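Local coordinates for flavin-dependent monooxygenase, oxygenase subunit HsaA (Mycobacterium tuberculosis, PDB 3AFF), which probably hydroxylates the phenolic ring of the secosteroid 3-HSA with reduced flavin and molecular oxygen during cholesterol breakdown, as the oxygenase component of a two-component monooxygenase, at residues A14-L19 / V47-L52; W294-G299 / V327-R332. One frame throughout, in Å; residues are numbered along the deposited sequence.

Contact 1: residues A14-L19 / V47-L52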
loop_
_atom_site.group_PDB
_atom_site.type_symbol
_atom_site.label_atom_id
_atom_site.label_comp_id
_atom_site.label_asym_id
_atom_site.label_seq_id
_atom_site.Cartn_x
_atom_site.Cartn_y
_atom_site.Cartn_z
ATOM N N ALA A 14 27.984 40.210 8.963
ATOM C CA ALA A 14 27.345 41.541 8.911
ATOM C C ALA A 14 27.840 42.423 7.762
ATOM O O ALA A 14 27.037 42.999 7.046
ATOM C CB ALA A 14 27.551 42.262 10.264
ATOM N N ALA A 15 29.171 42.476 7.586
ATOM C CA ALA A 15 29.829 43.223 6.523
ATOM C C ALA A 15 29.647 42.665 5.102
ATOM O O ALA A 15 29.646 43.405 4.128
ATOM C CB ALA A 15 31.317 43.375 6.860
ATOM N N ILE A 16 29.535 41.355 4.985
ATOM C CA ILE A 16 29.143 40.705 3.719
ATOM C C ILE A 16 27.728 41.155 3.290
ATOM O O ILE A 16 27.478 41.481 2.122
ATOM C CB ILE A 16 29.292 39.142 3.849
ATOM C CG1 ILE A 16 30.786 38.772 3.687
ATOM C CG2 ILE A 16 28.464 38.433 2.809
ATOM C CD1 ILE A 16 31.203 37.470 4.323
ATOM N N ASP A 17 26.823 41.221 4.252
ATOM C CA ASP A 17 25.532 41.797 3.992
ATOM C C ASP A 17 25.604 43.185 3.344
ATOM O O ASP A 17 24.916 43.453 2.361
ATOM C CB ASP A 17 24.763 41.855 5.288
ATOM C CG ASP A 17 23.846 40.673 5.462
ATOM O OD1 ASP A 17 23.901 39.699 4.640
ATOM O OD2 ASP A 17 23.042 40.725 6.422
ATOM N N ASN A 18 26.464 44.067 3.859
ATOM C CA ASN A 18 26.629 45.371 3.236
ATOM C C ASN A 18 27.158 45.326 1.812
ATOM O O ASN A 18 26.909 46.258 1.022
ATOM C CB ASN A 18 27.471 46.281 4.101
ATOM C CG ASN A 18 26.712 46.757 5.307
ATOM O OD1 ASN A 18 27.174 46.638 6.464
ATOM N ND2 ASN A 18 25.506 47.258 5.060
ATOM N N LEU A 19 27.870 44.239 1.486
ATOM C CA LEU A 19 28.394 44.030 0.160
ATOM C C LEU A 19 27.354 43.544 -0.879
ATOM O O LEU A 19 27.568 43.690 -2.074
ATOM C CB LEU A 19 29.533 43.018 0.232
ATOM C CG LEU A 19 30.905 43.358 0.823
ATOM C CD1 LEU A 19 31.898 42.290 0.348
ATOM C CD2 LEU A 19 31.379 44.716 0.389
ATOM N N VAL A 47 36.760 43.006 4.051
ATOM C CA VAL A 47 35.801 42.738 5.165
ATOM C C VAL A 47 36.197 41.489 5.955
ATOM O O VAL A 47 35.587 41.151 6.990
ATOM C CB VAL A 47 34.321 42.572 4.691
ATOM C CG1 VAL A 47 33.861 43.825 3.921
ATOM C CG2 VAL A 47 34.129 41.228 3.858
ATOM N N GLY A 48 37.216 40.779 5.467
ATOM C CA GLY A 48 37.755 39.667 6.226
ATOM C C GLY A 48 37.210 38.288 5.839
ATOM O O GLY A 48 37.402 37.331 6.572
ATOM N N PHE A 49 36.555 38.185 4.687
ATOM C CA PHE A 49 35.912 36.901 4.268
ATOM C C PHE A 49 36.893 35.729 4.206
ATOM O O PHE A 49 36.614 34.642 4.726
ATOM C CB PHE A 49 35.172 37.030 2.928
ATOM C CG PHE A 49 34.736 35.697 2.370
ATOM C CD1 PHE A 49 33.556 35.091 2.833
ATOM C CD2 PHE A 49 35.571 34.975 1.460
ATOM C CE1 PHE A 49 33.158 33.809 2.331
ATOM C CE2 PHE A 49 35.181 33.702 1.012
ATOM C CZ PHE A 49 33.960 33.127 1.441
ATOM N N PHE A 50 38.057 35.948 3.571
ATOM C CA PHE A 50 39.067 34.863 3.436
ATOM C C PHE A 50 39.705 34.434 4.741
ATOM O O PHE A 50 40.211 33.287 4.859
ATOM C CB PHE A 50 40.126 35.201 2.391
ATOM C CG PHE A 50 39.552 35.428 1.045
ATOM C CD1 PHE A 50 39.029 34.349 0.300
ATOM C CD2 PHE A 50 39.449 36.694 0.550
ATOM C CE1 PHE A 50 38.462 34.550 -0.980
ATOM C CE2 PHE A 50 38.889 36.914 -0.712
ATOM C CZ PHE A 50 38.394 35.848 -1.475
ATOM N N THR A 51 39.615 35.288 5.763
ATOM C CA THR A 51 40.108 34.904 7.096
ATOM C C THR A 51 39.247 33.927 7.887
ATOM O O THR A 51 39.714 33.367 8.903
ATOM C CB THR A 51 40.378 36.138 8.030
ATOM O OG1 THR A 51 39.117 36.708 8.453
ATOM C CG2 THR A 51 41.216 37.189 7.282
ATOM N N LEU A 52 38.007 33.695 7.433
ATOM C CA LEU A 52 36.996 33.029 8.245
ATOM C C LEU A 52 37.426 31.684 8.762
ATOM O O LEU A 52 37.285 31.385 9.950
ATOM C CB LEU A 52 35.684 32.859 7.449
ATOM C CG LEU A 52 34.762 34.089 7.422
ATOM C CD1 LEU A 52 33.693 34.029 6.321
ATOM C CD2 LEU A 52 34.159 34.437 8.842
#
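In the helical N-terminal domain of this acyl-CoA dehydrogenase-like fold, Ala15, Ile16 and Leu19 of helix 9-33 receive Val47 and Phe49, which sit where helix 38-47 ends and its chain turns away. Val47 is the hub. Its CB packs against the methyl of Ala15, with 3.8 Å between Ala15 CB and Val47 CB, and its CG1 lies almost as near the same methyl. The other branch, CG2, occupies the crowded position between backbone N and carbonyl carbon (chi1 of CG1 -57°) and reaches the flank of Ile16, 4.2 Å from Ile16 CG1. It also lies 4.3 Å from Leu19 CD1, one turn further along helix 9-33. Ile16 and Val47 cross at about a right angle; counting Ala15 and Leu19, Val47 touches three side chains of helix 9-33. Ile16 then extends past it: CD1, roughly anti to CA (chi2 156°), comes to 3.7 Å from Phe49 CD1, at the edge of the ring and near its plane. Gly48 separates the two contacting residues. Its positive phi (96°) closes helix 38-47 in a Schellman motif and turns the chain so that Phe49 again faces helix 9-33. Gly48 O accepts Thr51 OG1 at 2.6 Å, in the carbonyl plane on a lone pair, which ties the turn to the residues that follow. Ala71 of helix 65-76 touches both Ile16 and Phe49, while the Phe49 ring also meets that of Phe68. The interface is wholly apolar, made of methyl, methylene and ring-edge contacts, so its cohesion rests on shape and exclusion of water; the polar bonds of the turn are made elsewhere, back into helix 38-47, from Thr51 to Gly48 and outward to Leu61, Cys63 and Asn93, and none joins the two segments.

Contact 2: residues W294-G299 / V327-R332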
loop_
_atom_site.group_PDB
_atom_site.type_symbol
_atom_site.label_atom_id
_atom_site.label_comp_id
_atom_site.label_asym_id
_atom_site.label_seq_id
_atom_site.Cartn_x
_atom_site.Cartn_y
_atom_site.Cartn_z
ATOM N N TRP A 294 18.215 23.897 2.673
ATOM C CA TRP A 294 19.200 24.599 3.488
ATOM C C TRP A 294 19.325 24.102 4.952
ATOM O O TRP A 294 20.460 23.798 5.412
ATOM C CB TRP A 294 19.048 26.127 3.423
ATOM C CG TRP A 294 20.087 26.810 4.329
ATOM C CD1 TRP A 294 19.867 27.332 5.594
ATOM C CD2 TRP A 294 21.526 26.921 4.086
ATOM N NE1 TRP A 294 21.080 27.822 6.131
ATOM C CE2 TRP A 294 22.101 27.581 5.231
ATOM C CE3 TRP A 294 22.360 26.572 3.010
ATOM C CZ2 TRP A 294 23.472 27.922 5.305
ATOM C CZ3 TRP A 294 23.775 26.892 3.102
ATOM C CH2 TRP A 294 24.293 27.554 4.241
ATOM N N ARG A 295 18.211 24.040 5.691
ATOM C CA ARG A 295 18.256 23.532 7.077
ATOM C C ARG A 295 18.931 22.181 7.121
ATOM O O ARG A 295 19.691 21.891 8.015
ATOM C CB ARG A 295 16.860 23.279 7.645
ATOM C CG ARG A 295 15.972 24.469 7.974
ATOM C CD ARG A 295 14.589 23.902 8.499
ATOM N NE ARG A 295 13.494 24.375 7.636
ATOM C CZ ARG A 295 13.062 25.639 7.617
ATOM N NH1 ARG A 295 13.592 26.561 8.439
ATOM N NH2 ARG A 295 12.099 25.994 6.788
ATOM N N GLN A 296 18.547 21.314 6.182
ATOM C CA GLN A 296 19.108 19.966 6.091
ATOM C C GLN A 296 20.647 20.006 5.848
ATOM O O GLN A 296 21.412 19.381 6.630
ATOM C CB GLN A 296 18.372 19.206 4.980
ATOM C CG GLN A 296 18.817 17.766 4.689
ATOM C CD GLN A 296 18.063 17.185 3.445
ATOM O OE1 GLN A 296 17.972 17.831 2.359
ATOM N NE2 GLN A 296 17.455 15.991 3.630
ATOM N N LEU A 297 21.109 20.762 4.846
ATOM C CA LEU A 297 22.584 20.835 4.548
ATOM C C LEU A 297 23.443 21.397 5.705
ATOM O O LEU A 297 24.467 20.838 6.073
ATOM C CB LEU A 297 22.828 21.722 3.328
ATOM C CG LEU A 297 24.213 21.735 2.619
ATOM C CD1 LEU A 297 24.489 20.377 2.003
ATOM C CD2 LEU A 297 24.234 22.806 1.571
ATOM N N ILE A 298 23.021 22.541 6.237
ATOM C CA ILE A 298 23.763 23.257 7.257
ATOM C C ILE A 298 23.586 22.555 8.586
ATOM O O ILE A 298 24.440 22.637 9.481
ATOM C CB ILE A 298 23.274 24.737 7.295
ATOM C CG1 ILE A 298 24.363 25.656 7.847
ATOM C CG2 ILE A 298 21.856 24.872 8.024
ATOM C CD1 ILE A 298 25.681 25.564 7.150
ATOM N N GLY A 299 22.467 21.828 8.716
ATOM C CA GLY A 299 22.246 20.973 9.863
ATOM C C GLY A 299 23.280 19.899 10.120
ATOM O O GLY A 299 23.618 19.635 11.279
ATOM N N VAL A 327 23.174 15.471 -2.414
ATOM C CA VAL A 327 22.213 15.383 -3.523
ATOM C C VAL A 327 20.783 15.775 -3.177
ATOM O O VAL A 327 20.120 16.354 -4.019
ATOM C CB VAL A 327 22.205 14.007 -4.305
ATOM C CG1 VAL A 327 23.575 13.757 -4.872
ATOM C CG2 VAL A 327 21.818 12.907 -3.404
ATOM N N ARG A 328 20.301 15.478 -1.975
ATOM C CA ARG A 328 18.917 15.829 -1.669
ATOM C C ARG A 328 18.766 17.364 -1.665
ATOM O O ARG A 328 17.850 17.898 -2.281
ATOM C CB ARG A 328 18.476 15.252 -0.331
ATOM C CG ARG A 328 18.662 13.726 -0.234
ATOM C CD ARG A 328 17.770 13.050 0.839
ATOM N NE ARG A 328 17.881 11.570 0.710
ATOM C CZ ARG A 328 17.744 10.696 1.725
ATOM N NH1 ARG A 328 17.469 11.140 2.950
ATOM N NH2 ARG A 328 17.879 9.375 1.540
ATOM N N ALA A 329 19.688 18.065 -0.998
ATOM C CA ALA A 329 19.612 19.511 -0.902
ATOM C C ALA A 329 19.699 20.182 -2.255
ATOM O O ALA A 329 18.884 21.030 -2.596
ATOM C CB ALA A 329 20.694 20.029 -0.004
ATOM N N THR A 330 20.695 19.791 -3.028
ATOM C CA THR A 330 20.978 20.401 -4.267
ATOM C C THR A 330 19.883 20.012 -5.285
ATOM O O THR A 330 19.437 20.847 -6.074
ATOM C CB THR A 330 22.430 20.029 -4.681
ATOM O OG1 THR A 330 23.396 20.685 -3.826
ATOM C CG2 THR A 330 22.718 20.486 -6.075
ATOM N N GLY A 331 19.453 18.751 -5.269
ATOM C CA GLY A 331 18.277 18.303 -6.077
ATOM C C GLY A 331 16.948 19.044 -5.869
ATOM O O GLY A 331 16.296 19.472 -6.854
ATOM N N ARG A 332 16.571 19.225 -4.603
ATOM C CA ARG A 332 15.378 19.996 -4.223
ATOM C C ARG A 332 15.476 21.451 -4.697
ATOM O O ARG A 332 14.511 22.019 -5.238
ATOM C CB ARG A 332 15.185 20.023 -2.713
ATOM C CG ARG A 332 14.747 18.713 -2.074
ATOM C CD ARG A 332 15.088 18.796 -0.529
ATOM N NE ARG A 332 14.066 19.285 0.455
ATOM C CZ ARG A 332 12.727 19.114 0.409
ATOM N NH1 ARG A 332 12.115 18.470 -0.606
ATOM N NH2 ARG A 332 11.974 19.600 1.403
#
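Van der Waals contact between Leu297 and Ala329 forms the buried side of this antiparallel helix pair in the C-terminal helical domain of the acyl-CoA dehydrogenase-like fold. The segment axes approach to 9.1 Å with 152° between their directions, and the small alanine accommodates the leucine stem: Leu297 CB lies 4.3 Å from Ala329 CB. Ala329 also rests on Ala293, a turn earlier on the same partner helix, while Leu297 touches Ser242 of helix 233-259, which lies on this side.

The polar side chain of Gln296 makes the remaining contacts. CG stands anti to the backbone N (chi1 179°) and the chain continues extended, carrying the amide across to helix 316-342. There OE1 lies 3.8 Å from Arg328 CB and equally far from Ala329 N, an approach too long for a hydrogen bond. Arg332 CD comes to 4.2 Å from the same OE1, while NE2 sits 4.1 Å from Arg328 CD. Gln296 thus meets the aliphatic stems of two arginines, crossing that of Arg328 at about a right angle, with the amide and guanidinium planes 44° apart.

Neither guanidinium bonds to residues 294-299. The end of Arg328 leads away from helix 286-309 and comes close to Arg324, a like charge, presumably unfavourable unless screened; Arg332, bent at chi3, makes a long, weak ion pair with Asp289, further back on helix 286-309.

Gln296 OE1 is buried by the contact and has no partner anywhere in the model, a cost that the positive charge of Arg332 might partly offset through space. Cohesion therefore comes from leucine-alanine packing and from arginine methylenes lying against the amide, rather than from directed bonds between the two segments.

Overall arrangement
From the N terminus, contact 1 comes first: helix 9-33 runs out, helix 38-47 returns, and the turn after it meets residues 14-19, closing a mostly helical loop of 27 residues. The chain then passes through further helices and the central beta sheet before contact 2 closes a second loop of the same length, the hairpin of helices 286-309 and 316-342. The two lie in series, neither nested nor crossed, with centres 24 Å apart and nearest atoms about 11 Å apart. Helix 65-76 connects their surroundings, packing on contact 1 with one part and on Ile298 with Ala66 and Phe69. It thus joins the N-terminal and C-terminal helical parts of the fold.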